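Local structure of Asp/Glu-specific dipeptidyl-peptidase (5JXF) at residues A[49-54]-A[61-66]. The protein removes dipeptides from the N-terminus of oligopeptides as a serine peptidase of family S46, with strict specificity for Asp or Glu at the P1 position. Sequence-based numbering, arbitrary orientation.
Sequences MNETEM and ISADDI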
loop_
_atom_site.group_PDB
_atom_site.type_symbol
_atom_site.label_atom_id
_atom_site.label_comp_id
_atom_site.label_asym_id
_atom_site.label_seq_id
_atom_site.Cartn_x
_atom_site.Cartn_y
_atom_site.Cartn_z
ATOM N N MET A 49 37.577 12.323 -11.384
ATOM C CA MET A 49 36.604 12.269 -10.302
ATOM C C MET A 49 35.739 11.010 -10.352
ATOM O O MET A 49 35.670 10.252 -9.383
ATOM C CB MET A 49 35.716 13.515 -10.341
ATOM C CG MET A 49 34.494 13.418 -9.438
ATOM S SD MET A 49 33.218 14.613 -9.864
ATOM C CE MET A 49 33.150 14.433 -11.650
ATOM N N ASN A 50 35.102 10.785 -11.495
ATOM C CA ASN A 50 34.216 9.642 -11.686
ATOM C C ASN A 50 34.853 8.285 -11.403
ATOM O O ASN A 50 34.316 7.473 -10.630
ATOM C CB ASN A 50 33.671 9.666 -13.107
ATOM C CG ASN A 50 32.709 10.798 -13.324
ATOM O OD1 ASN A 50 32.796 11.520 -14.307
ATOM N ND2 ASN A 50 31.782 10.962 -12.397
ATOM N N GLU A 51 36.000 8.047 -12.025
ATOM C CA GLU A 51 36.702 6.770 -11.884
ATOM C C GLU A 51 37.118 6.485 -10.437
ATOM O O GLU A 51 36.964 5.363 -9.956
ATOM C CB GLU A 51 37.933 6.739 -12.800
ATOM C CG GLU A 51 38.576 5.371 -12.919
ATOM C CD GLU A 51 39.600 5.304 -14.042
ATOM O OE1 GLU A 51 39.839 6.347 -14.696
ATOM O OE2 GLU A 51 40.149 4.206 -14.270
ATOM N N THR A 52 37.662 7.493 -9.760
ATOM C CA THR A 52 37.934 7.406 -8.325
ATOM C C THR A 52 36.681 6.967 -7.571
ATOM O O THR A 52 36.732 6.003 -6.804
ATOM C CB THR A 52 38.438 8.743 -7.751
ATOM O OG1 THR A 52 39.693 9.068 -8.350
ATOM C CG2 THR A 52 38.640 8.644 -6.253
ATOM N N GLU A 53 35.558 7.640 -7.815
ATOM C CA GLU A 53 34.305 7.278 -7.152
ATOM C C GLU A 53 33.874 5.838 -7.433
ATOM O O GLU A 53 33.388 5.140 -6.535
ATOM C CB GLU A 53 33.180 8.227 -7.563
ATOM C CG GLU A 53 33.280 9.629 -6.985
ATOM C CD GLU A 53 32.046 10.470 -7.279
ATOM O OE1 GLU A 53 31.096 9.945 -7.899
ATOM O OE2 GLU A 53 32.018 11.655 -6.880
ATOM N N MET A 54 34.058 5.380 -8.667
ATOM C CA MET A 54 33.619 4.037 -9.022
ATOM C C MET A 54 34.493 2.960 -8.351
ATOM O O MET A 54 33.957 1.992 -7.782
ATOM C CB MET A 54 33.597 3.860 -10.542
ATOM C CG MET A 54 32.763 4.902 -11.287
ATOM S SD MET A 54 32.797 4.742 -13.092
ATOM C CE MET A 54 32.584 6.422 -13.584
ATOM N N ILE A 61 37.306 -2.837 -13.226
ATOM C CA ILE A 61 37.701 -2.353 -14.553
ATOM C C ILE A 61 37.966 -0.857 -14.551
ATOM O O ILE A 61 37.799 -0.179 -13.533
ATOM C CB ILE A 61 36.639 -2.635 -15.634
ATOM C CG1 ILE A 61 35.306 -1.987 -15.254
ATOM C CG2 ILE A 61 36.512 -4.129 -15.917
ATOM C CD1 ILE A 61 34.277 -2.007 -16.369
ATOM N N SER A 62 38.355 -0.339 -15.712
ATOM C CA SER A 62 38.817 1.044 -15.808
ATOM C C SER A 62 38.027 1.866 -16.820
ATOM O O SER A 62 37.237 1.321 -17.592
ATOM C CB SER A 62 40.301 1.077 -16.179
ATOM O OG SER A 62 41.091 0.750 -15.057
ATOM N N ALA A 63 38.251 3.175 -16.800
ATOM C CA ALA A 63 37.633 4.085 -17.761
ATOM C C ALA A 63 37.840 3.613 -19.211
ATOM O O ALA A 63 36.900 3.603 -20.010
ATOM C CB ALA A 63 38.178 5.482 -17.575
ATOM N N ASP A 64 39.050 3.183 -19.534
ATOM C CA ASP A 64 39.344 2.753 -20.903
ATOM C C ASP A 64 38.600 1.482 -21.310
ATOM O O ASP A 64 38.432 1.229 -22.503
ATOM C CB ASP A 64 40.849 2.546 -21.099
ATOM C CG ASP A 64 41.539 3.774 -21.678
ATOM O OD1 ASP A 64 41.334 4.073 -22.878
ATOM O OD2 ASP A 64 42.282 4.443 -20.927
ATOM N N ASP A 65 38.168 0.684 -20.330
ATOM C CA ASP A 65 37.317 -0.474 -20.596
ATOM C C ASP A 65 35.893 -0.063 -20.958
ATOM O O ASP A 65 35.171 -0.803 -21.626
ATOM C CB ASP A 65 37.254 -1.413 -19.378
ATOM C CG ASP A 65 38.583 -2.076 -19.066
ATOM O OD1 ASP A 65 39.059 -2.869 -19.899
ATOM O OD2 ASP A 65 39.129 -1.846 -17.965
ATOM N N ILE A 66 35.479 1.101 -20.477
ATOM C CA ILE A 66 34.111 1.576 -20.669
ATOM C C ILE A 66 33.992 2.333 -21.977
ATOM O O ILE A 66 33.032 2.143 -22.724
ATOM C CB ILE A 66 33.656 2.502 -19.510
ATOM C CG1 ILE A 66 33.758 1.764 -18.162
ATOM C CG2 ILE A 66 32.249 3.036 -19.774
ATOM C CD1 ILE A 66 33.519 2.635 -16.942
#
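E51 on helix 49-57 faces A63 in the weakly bonded helical turn at about 63-66, and their CA atoms, 6.5 Å apart, are the nearest pair between the two segments. The E51 side chain does the reaching. Its CG lies anti to the backbone N (chi1 -169°), and the chain runs on extended (chi2 168°), which carries the carboxylate across to the other backbone. There the A63 N-H points almost straight at OE2. The bond is weak, with 3.3 Å between A63 N and E51 OE2. The other oxygen meets carbon: E51 OE1 lies 3.4 Å from A63 CB. The carboxylate therefore spans the N and CB of one residue. S62 OG lies near as well, 3.7 Å from E51 OE2, too long to count as a bond. The turn also has a tie of its own, because S62 N donates to D65 OD2 at 2.8 Å, and OD2 accepts with its anti lone pair. The two acids thus take successive backbone N-H groups, those of S62 and A63. With an alanine here in place of E51, the A63 N-H would probably lose this acceptor and a gap would open beside the A63 methyl. One helical turn further on, M54 makes the apolar half of the contact. Its SD rests 4.4 Å from I66 CD1, a light touch between two buried side chains. Both continue into a shared hydrophobic layer with L46. M54 packs on F279 and Y589, and I66 on M281, M283 and V587. The contact lies away from the catalytic residues and the dipeptide pocket. It joins the N-terminal helix 49-57 and turn 63-66 to the adjacent antiparallel strands 279-284 and 586-591.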